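Local atomic coordinates of PCP domain (Thermobifida fusca, PDB entry 7KW3), a protein that probably carries amino-acid or peptide intermediates as thioesters on a phosphopantetheine arm within a non-ribosomal peptide synthetase. Residues 15-20 / 30-35; 54-59 / 72-77; 2-7 / 23-28. All coordinates share one frame; numbering follows the deposited sequence.

Interaction 1 (15-20 / 30-35); sequences AVYAEV and ADFFAL
In the buried core of this helical carrier-protein fold, Y17 of helix 8-21 and F32 of the long loop leading to helix 39-51 form an edge-to-face aromatic pair. F32 presents its edge: CD1 stands 3.6 Å above the plane of the Y17 ring, over its centre. The ring centroids are 4.9 Å apart and the planes are at 66°. The approach is reinforced at the root of the phenylalanine, where F32 CB lies 3.5 Å from Y17 CE2. F32 CG is anti to the backbone N (chi1 -171°). Farther out along the rim V20 CG1 meets F32 CZ at 4.0 Å, close to the ring plane; a branched valine suits this place. Beside the pair, D31 steadies the loop as an Asx motif: its OD1 accepts from A34 N at 2.9 Å, the donor standing above the carboxylate plane. P65 serves both partners, its carbonyl oxygen accepting from Y17 OH and from F32 N. Tyrosine thus suits a place where the ring packs mostly on apolar groups and the hydroxyl finds an acceptor. With dispersion and a slightly positive C-H edge against a pi face holding the two segments together, the contact depends on shape and ring tilt, while the polar bond of Y17 to P65 probably limits how far its ring can shift.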
loop_
_atom_site.group_PDB
_atom_site.type_symbol
_atom_site.label_atom_id
_atom_site.label_comp_id
_atom_site.label_asym_id
_atom_site.label_seq_id
_atom_site.Cartn_x
_atom_site.Cartn_y
_atom_site.Cartn_z
ATOM N N ALA A 15 0.494 3.766 5.728
ATOM C CA ALA A 15 1.010 3.205 6.966
ATOM C C ALA A 15 1.573 1.811 6.733
ATOM O O ALA A 15 2.636 1.468 7.264
ATOM C CB ALA A 15 -0.091 3.188 8.030
ATOM N N VAL A 16 0.887 1.007 5.913
ATOM C CA VAL A 16 1.330 -0.362 5.670
ATOM C C VAL A 16 2.597 -0.382 4.814
ATOM O O VAL A 16 3.505 -1.183 5.063
ATOM C CB VAL A 16 0.187 -1.185 5.044
ATOM C CG1 VAL A 16 0.700 -2.537 4.561
ATOM C CG2 VAL A 16 -0.921 -1.397 6.061
ATOM N N TYR A 17 2.687 0.497 3.804
ATOM C CA TYR A 17 3.937 0.646 3.053
ATOM C C TYR A 17 5.101 0.938 3.986
ATOM O O TYR A 17 6.167 0.324 3.883
ATOM C CB TYR A 17 3.849 1.785 2.042
ATOM C CG TYR A 17 3.301 1.480 0.674
ATOM C CD1 TYR A 17 2.177 0.683 0.504
ATOM C CD2 TYR A 17 3.874 2.061 -0.454
ATOM C CE1 TYR A 17 1.657 0.444 -0.757
ATOM C CE2 TYR A 17 3.363 1.831 -1.717
ATOM C CZ TYR A 17 2.252 1.028 -1.864
ATOM O OH TYR A 17 1.734 0.813 -3.122
ATOM N N ALA A 18 4.922 1.911 4.881
ATOM C CA ALA A 18 6.002 2.290 5.783
ATOM C C ALA A 18 6.389 1.123 6.678
ATOM O O ALA A 18 7.578 0.859 6.887
ATOM C CB ALA A 18 5.589 3.505 6.615
ATOM N N GLU A 19 5.396 0.392 7.188
ATOM C CA GLU A 19 5.693 -0.729 8.068
ATOM C C GLU A 19 6.387 -1.856 7.310
ATOM O O GLU A 19 7.357 -2.439 7.805
ATOM C CB GLU A 19 4.403 -1.230 8.720
ATOM C CG GLU A 19 4.584 -2.492 9.560
ATOM C CD GLU A 19 3.301 -3.323 9.643
ATOM O OE1 GLU A 19 3.398 -4.535 9.940
ATOM O OE2 GLU A 19 2.196 -2.771 9.406
ATOM N N VAL A 20 5.916 -2.162 6.100
ATOM C CA VAL A 20 6.461 -3.286 5.344
ATOM C C VAL A 20 7.851 -2.956 4.821
ATOM O O VAL A 20 8.749 -3.805 4.836
ATOM C CB VAL A 20 5.501 -3.670 4.198
ATOM C CG1 VAL A 20 6.212 -4.465 3.131
ATOM C CG2 VAL A 20 4.329 -4.462 4.737
ATOM N N ALA A 30 3.886 7.548 -3.123
ATOM C CA ALA A 30 5.030 6.648 -3.102
ATOM C C ALA A 30 4.808 5.430 -3.990
ATOM O O ALA A 30 3.709 4.865 -4.044
ATOM C CB ALA A 30 5.313 6.194 -1.677
ATOM N N ASP A 31 5.876 5.034 -4.682
ATOM C CA ASP A 31 5.897 3.858 -5.542
ATOM C C ASP A 31 6.510 2.712 -4.753
ATOM O O ASP A 31 7.668 2.804 -4.324
ATOM C CB ASP A 31 6.706 4.133 -6.813
ATOM C CG ASP A 31 6.678 2.966 -7.801
ATOM O OD1 ASP A 31 7.080 1.841 -7.431
ATOM O OD2 ASP A 31 6.253 3.186 -8.960
ATOM N N PHE A 32 5.747 1.627 -4.591
ATOM C CA PHE A 32 6.179 0.530 -3.725
ATOM C C PHE A 32 7.510 -0.065 -4.188
ATOM O O PHE A 32 8.400 -0.328 -3.368
ATOM C CB PHE A 32 5.089 -0.540 -3.666
ATOM C CG PHE A 32 5.335 -1.613 -2.644
ATOM C CD1 PHE A 32 5.248 -1.335 -1.286
ATOM C CD2 PHE A 32 5.624 -2.914 -3.040
ATOM C CE1 PHE A 32 5.460 -2.330 -0.337
ATOM C CE2 PHE A 32 5.829 -3.918 -2.093
ATOM C CZ PHE A 32 5.750 -3.623 -0.739
ATOM N N PHE A 33 7.684 -0.248 -5.498
ATOM C CA PHE A 33 8.922 -0.854 -5.977
ATOM C C PHE A 33 10.062 0.151 -6.072
ATOM O O PHE A 33 11.228 -0.230 -5.913
ATOM C CB PHE A 33 8.666 -1.559 -7.312
ATOM C CG PHE A 33 7.675 -2.668 -7.182
ATOM C CD1 PHE A 33 8.065 -3.907 -6.668
ATOM C CD2 PHE A 33 6.336 -2.446 -7.465
ATOM C CE1 PHE A 33 7.140 -4.923 -6.492
ATOM C CE2 PHE A 33 5.400 -3.457 -7.294
ATOM C CZ PHE A 33 5.805 -4.701 -6.805
ATOM N N ALA A 34 9.763 1.431 -6.285
ATOM C CA ALA A 34 10.827 2.426 -6.219
ATOM C C ALA A 34 11.419 2.517 -4.818
ATOM O O ALA A 34 12.583 2.904 -4.664
ATOM C CB ALA A 34 10.302 3.791 -6.667
ATOM N N LEU A 35 10.640 2.174 -3.792
ATOM C CA LEU A 35 11.066 2.241 -2.400
ATOM C C LEU A 35 11.654 0.932 -1.898
ATOM O O LEU A 35 11.895 0.794 -0.694
ATOM C CB LEU A 35 9.886 2.644 -1.514
ATOM C CG LEU A 35 9.446 4.081 -1.732
ATOM C CD1 LEU A 35 8.307 4.401 -0.802
ATOM C CD2 LEU A 35 10.635 4.990 -1.478
#

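Interaction 2 (54-59 / 72-77); sequences WEISAR and AVAQPV
W54 leans its indole across P76, its non-hydrogen-bonded partner on the antiparallel strand, the side chains crossing at a slant. The six-membered ring does the touching: CZ3 lies 3.7 Å from P76 CD, and CE3 reaches A74 CB at 4.0 Å. CG sits beside the backbone N (chi1 -63°); the ring meets that strand obliquely, and compact, rigid proline and small alanine let it settle closely. An alanine in place of this tryptophan would probably leave P76 CD and A74 CB without their aromatic neighbour and open a gap between the sheet and helix 8-21. E55 and Q75, whose side chains point to the face opposite W54 and P76, form the hydrogen-bonded pair, E55 N to Q75 O at 2.7 Å and 176°, Q75 N to E55 O at 3.1 Å. The glutamate chain is extended beyond CG; a water joins its OE2 to P76 O, and its OE1 makes a salt bridge to R50. I56 sets CG2 against A74 CB, 3.7 Å away. This two-stranded ladder joins the chain after helix 39-51 to that after helix 67-73, with W54 packed on A9 and A12 of helix 8-21 and I56 on A49 of helix 39-51.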
loop_
_atom_site.group_PDB
_atom_site.type_symbol
_atom_site.label_atom_id
_atom_site.label_comp_id
_atom_site.label_asym_id
_atom_site.label_seq_id
_atom_site.Cartn_x
_atom_site.Cartn_y
_atom_site.Cartn_z
ATOM N N TRP A 54 -8.416 -3.319 4.119
ATOM C CA TRP A 54 -8.446 -3.104 2.678
ATOM C C TRP A 54 -7.952 -4.340 1.934
ATOM O O TRP A 54 -6.862 -4.859 2.202
ATOM C CB TRP A 54 -7.649 -1.836 2.312
ATOM C CG TRP A 54 -8.324 -0.658 2.950
ATOM C CD1 TRP A 54 -8.019 -0.088 4.162
ATOM C CD2 TRP A 54 -9.491 0.026 2.469
ATOM N NE1 TRP A 54 -8.900 0.929 4.439
ATOM C CE2 TRP A 54 -9.813 1.022 3.422
ATOM C CE3 TRP A 54 -10.281 -0.092 1.316
ATOM C CZ2 TRP A 54 -10.902 1.889 3.266
ATOM C CZ3 TRP A 54 -11.366 0.772 1.156
ATOM C CH2 TRP A 54 -11.667 1.752 2.133
ATOM N N GLU A 55 -8.775 -4.804 1.004
ATOM C CA GLU A 55 -8.532 -6.017 0.239
ATOM C C GLU A 55 -7.850 -5.653 -1.072
ATOM O O GLU A 55 -8.430 -4.937 -1.891
ATOM C CB GLU A 55 -9.846 -6.739 -0.041
ATOM C CG GLU A 55 -9.975 -8.054 0.650
ATOM C CD GLU A 55 -11.054 -8.916 0.043
ATOM O OE1 GLU A 55 -10.720 -9.997 -0.483
ATOM O OE2 GLU A 55 -12.236 -8.515 0.095
ATOM N N ILE A 56 -6.630 -6.151 -1.268
ATOM C CA ILE A 56 -5.921 -6.021 -2.532
ATOM C C ILE A 56 -5.289 -7.361 -2.873
ATOM O O ILE A 56 -5.185 -8.259 -2.033
ATOM C CB ILE A 56 -4.831 -4.932 -2.498
ATOM C CG1 ILE A 56 -3.921 -5.143 -1.291
ATOM C CG2 ILE A 56 -5.464 -3.546 -2.500
ATOM C CD1 ILE A 56 -2.719 -4.225 -1.248
ATOM N N SER A 57 -4.862 -7.484 -4.126
ATOM C CA SER A 57 -4.086 -8.626 -4.586
ATOM C C SER A 57 -2.653 -8.216 -4.913
ATOM O O SER A 57 -2.344 -7.039 -5.142
ATOM C CB SER A 57 -4.714 -9.253 -5.828
ATOM O OG SER A 57 -4.495 -8.412 -6.953
ATOM N N ALA A 58 -1.780 -9.226 -4.963
ATOM C CA ALA A 58 -0.425 -9.011 -5.455
ATOM C C ALA A 58 -0.441 -8.411 -6.855
ATOM O O ALA A 58 0.362 -7.526 -7.161
ATOM C CB ALA A 58 0.357 -10.331 -5.447
ATOM N N ARG A 59 -1.340 -8.893 -7.727
ATOM C CA ARG A 59 -1.447 -8.327 -9.068
ATOM C C ARG A 59 -1.796 -6.841 -9.023
ATOM O O ARG A 59 -1.304 -6.058 -9.843
ATOM C CB ARG A 59 -2.473 -9.103 -9.903
ATOM C CG ARG A 59 -1.852 -10.281 -10.630
ATOM C CD ARG A 59 -2.788 -10.970 -11.593
ATOM N NE ARG A 59 -2.127 -12.145 -12.144
ATOM C CZ ARG A 59 -2.091 -13.334 -11.548
ATOM N NH1 ARG A 59 -2.702 -13.514 -10.381
ATOM N NH2 ARG A 59 -1.456 -14.348 -12.125
ATOM N N ALA A 72 -7.256 3.132 -5.008
ATOM C CA ALA A 72 -8.431 3.262 -5.863
ATOM C C ALA A 72 -8.985 1.908 -6.312
ATOM O O ALA A 72 -10.183 1.811 -6.609
ATOM C CB ALA A 72 -8.102 4.130 -7.082
ATOM N N VAL A 73 -8.151 0.860 -6.396
ATOM C CA VAL A 73 -8.670 -0.470 -6.736
ATOM C C VAL A 73 -8.958 -1.343 -5.521
ATOM O O VAL A 73 -9.577 -2.409 -5.681
ATOM C CB VAL A 73 -7.734 -1.252 -7.686
ATOM C CG1 VAL A 73 -7.619 -0.540 -9.025
ATOM C CG2 VAL A 73 -6.377 -1.467 -7.053
ATOM N N ALA A 74 -8.539 -0.938 -4.324
ATOM C CA ALA A 74 -8.826 -1.723 -3.136
ATOM C C ALA A 74 -10.330 -1.812 -2.895
ATOM O O ALA A 74 -11.114 -0.967 -3.335
ATOM C CB ALA A 74 -8.142 -1.118 -1.908
ATOM N N GLN A 75 -10.729 -2.872 -2.207
ATOM C CA GLN A 75 -12.076 -2.935 -1.691
ATOM C C GLN A 75 -12.029 -2.931 -0.172
ATOM O O GLN A 75 -11.095 -3.480 0.421
ATOM C CB GLN A 75 -12.832 -4.193 -2.173
ATOM C CG GLN A 75 -13.031 -4.275 -3.657
ATOM C CD GLN A 75 -14.037 -3.266 -4.180
ATOM O OE1 GLN A 75 -14.575 -2.465 -3.426
ATOM N NE2 GLN A 75 -14.293 -3.306 -5.481
ATOM N N PRO A 76 -12.982 -2.285 0.485
ATOM C CA PRO A 76 -13.075 -2.425 1.942
ATOM C C PRO A 76 -13.293 -3.885 2.293
ATOM O O PRO A 76 -13.985 -4.613 1.576
ATOM C CB PRO A 76 -14.293 -1.567 2.314
ATOM C CG PRO A 76 -15.065 -1.412 1.024
ATOM C CD PRO A 76 -14.050 -1.451 -0.081
ATOM N N VAL A 77 -12.670 -4.317 3.389
ATOM C CA VAL A 77 -12.883 -5.677 3.860
ATOM C C VAL A 77 -14.328 -5.834 4.301
ATOM O O VAL A 77 -14.854 -5.011 5.060
ATOM C CB VAL A 77 -11.910 -6.016 4.997
ATOM C CG1 VAL A 77 -12.395 -7.237 5.746
ATOM C CG2 VAL A 77 -10.525 -6.266 4.436
HETATM O O HOH W 1 -14.311 -7.037 0.298
HETATM O O HOH W 2 -9.760 -5.323 -4.596
#

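Interaction 3 (2-7 / 23-28); sequences VREPAT and LDKVGA
R3 lies over A28, and its side chain can be followed outward from there. CB stands 4.7 Å from A28 CB; CG comes closer, to 3.9 Å from A28 CB, and CD remains within 4.1 Å of that methyl. A bend at chi3 (-52°) then turns NE away from the alanine. The side chain also touches D29 and comes within about 4 Å of a bound sulfate, probably taken from the crystallisation liquor, so a long cationic chain suits a place where the apolar stem can pack and the charged end stay at the surface. The backbone is bonded too: R3 O accepts from A28 N at 2.8 Å and 171°. Through these contacts the irregular N-terminal arm, which ends at T7 as N-cap of helix 8-21, is laid against the loop that follows the same helix. V2 CG1 rests 3.6 Å from G27 CA; a side-chain carbon on G27 would point into the arm, tight against V2 CG1, so glycine fits here. The salt bridge is made by E4, which starts away from the loop but bends at chi2 (-53°), and by K25, the two side chains crossing at about a right angle. K25 NZ meets E4 OE1 at 3.0 Å, on the syn side of the carboxylate. P5, ring-stiffened, brings its CA to 3.9 Å from A28 CB and packs on E10 and A11 of helix 8-21.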
loop_
_atom_site.group_PDB
_atom_site.type_symbol
_atom_site.label_atom_id
_atom_site.label_comp_id
_atom_site.label_asym_id
_atom_site.label_seq_id
_atom_site.Cartn_x
_atom_site.Cartn_y
_atom_site.Cartn_z
ATOM N N VAL A 2 6.290 15.771 1.725
ATOM C CA VAL A 2 5.682 14.452 1.574
ATOM C C VAL A 2 4.154 14.571 1.584
ATOM O O VAL A 2 3.593 15.301 2.404
ATOM C CB VAL A 2 6.198 13.486 2.662
ATOM C CG1 VAL A 2 5.303 12.247 2.791
ATOM C CG2 VAL A 2 7.632 13.079 2.342
ATOM N N ARG A 3 3.496 13.849 0.665
ATOM C CA ARG A 3 2.081 14.065 0.363
ATOM C C ARG A 3 1.183 13.261 1.302
ATOM O O ARG A 3 1.215 12.024 1.304
ATOM C CB ARG A 3 1.777 13.697 -1.089
ATOM C CG ARG A 3 0.282 13.550 -1.377
ATOM C CD ARG A 3 0.010 13.243 -2.835
ATOM N NE ARG A 3 0.683 14.209 -3.691
ATOM C CZ ARG A 3 0.795 14.089 -5.008
ATOM N NH1 ARG A 3 1.437 15.024 -5.709
ATOM N NH2 ARG A 3 0.262 13.035 -5.622
ATOM N N GLU A 4 0.361 13.970 2.072
ATOM C CA GLU A 4 -0.562 13.337 2.997
ATOM C C GLU A 4 -1.627 12.536 2.253
ATOM O O GLU A 4 -2.088 12.936 1.182
ATOM C CB GLU A 4 -1.245 14.389 3.868
ATOM C CG GLU A 4 -0.353 14.949 4.975
ATOM C CD GLU A 4 0.276 13.854 5.844
ATOM O OE1 GLU A 4 1.520 13.831 5.979
ATOM O OE2 GLU A 4 -0.474 13.017 6.386
ATOM N N PRO A 5 -2.050 11.411 2.813
ATOM C CA PRO A 5 -3.174 10.678 2.222
ATOM C C PRO A 5 -4.443 11.513 2.265
ATOM O O PRO A 5 -4.651 12.335 3.165
ATOM C CB PRO A 5 -3.293 9.440 3.112
ATOM C CG PRO A 5 -2.793 9.913 4.438
ATOM C CD PRO A 5 -1.702 10.915 4.153
ATOM N N ALA A 6 -5.292 11.316 1.262
ATOM C CA ALA A 6 -6.521 12.089 1.174
ATOM C C ALA A 6 -7.766 11.244 1.388
ATOM O O ALA A 6 -8.866 11.797 1.443
ATOM C CB ALA A 6 -6.609 12.812 -0.179
ATOM N N THR A 7 -7.622 9.928 1.499
ATOM C CA THR A 7 -8.731 9.038 1.804
ATOM C C THR A 7 -8.268 8.041 2.852
ATOM O O THR A 7 -7.067 7.849 3.068
ATOM C CB THR A 7 -9.248 8.268 0.566
ATOM O OG1 THR A 7 -8.241 7.353 0.097
ATOM C CG2 THR A 7 -9.618 9.220 -0.546
ATOM N N LEU A 23 10.217 1.894 6.683
ATOM C CA LEU A 23 10.380 3.337 6.652
ATOM C C LEU A 23 9.552 3.979 7.760
ATOM O O LEU A 23 8.641 3.363 8.322
ATOM C CB LEU A 23 9.976 3.887 5.280
ATOM C CG LEU A 23 10.813 3.335 4.122
ATOM C CD1 LEU A 23 10.221 3.683 2.762
ATOM C CD2 LEU A 23 12.261 3.837 4.221
ATOM N N ASP A 24 9.905 5.227 8.090
ATOM C CA ASP A 24 9.174 5.968 9.115
ATOM C C ASP A 24 7.790 6.366 8.623
ATOM O O ASP A 24 6.779 6.140 9.298
ATOM C CB ASP A 24 9.961 7.212 9.524
ATOM C CG ASP A 24 11.298 6.871 10.144
ATOM O OD1 ASP A 24 11.521 5.671 10.426
ATOM O OD2 ASP A 24 12.123 7.793 10.337
ATOM N N LYS A 25 7.735 6.982 7.452
ATOM C CA LYS A 25 6.491 7.461 6.889
ATOM C C LYS A 25 6.674 7.494 5.386
ATOM O O LYS A 25 7.795 7.621 4.883
ATOM C CB LYS A 25 6.128 8.844 7.448
ATOM C CG LYS A 25 4.738 9.353 7.118
ATOM C CD LYS A 25 4.474 10.663 7.865
ATOM C CE LYS A 25 3.217 11.354 7.374
ATOM N NZ LYS A 25 2.833 12.447 8.309
ATOM N N VAL A 26 5.562 7.378 4.679
ATOM C CA VAL A 26 5.547 7.222 3.234
ATOM C C VAL A 26 4.412 8.086 2.686
ATOM O O VAL A 26 3.339 8.177 3.295
ATOM C CB VAL A 26 5.391 5.725 2.881
ATOM C CG1 VAL A 26 4.669 5.524 1.584
ATOM C CG2 VAL A 26 6.747 5.049 2.869
ATOM N N GLY A 27 4.664 8.758 1.553
ATOM C CA GLY A 27 3.667 9.643 0.985
ATOM C C GLY A 27 2.619 8.915 0.159
ATOM O O GLY A 27 2.793 7.783 -0.293
ATOM N N ALA A 28 1.494 9.593 -0.052
ATOM C CA ALA A 28 0.445 8.992 -0.864
ATOM C C ALA A 28 0.846 8.814 -2.325
ATOM O O ALA A 28 0.149 8.108 -3.055
ATOM C CB ALA A 28 -0.828 9.829 -0.773
#

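From the N terminus, the arm 2-7 leads into helix 8-21, and interaction 3 closes when the chain leaves that helix and returns as 23-28 beside the arm. Interaction 1 opens within the helix, at 15-20, and closes on 30-35, so the two cross along the sequence. They also touch: A18 O probably accepts a hydrogen bond from L23 N, and V26 packs on Y17 and L35. Interaction 3 ties the start of the loop to the N-terminal arm, and interaction 1 its later part to helix 8-21. Interaction 2 follows in series beyond helix 39-51, closing a loop that contains helices 58-63 and 67-73; it lies across the chain's centre from the other two and touches neither.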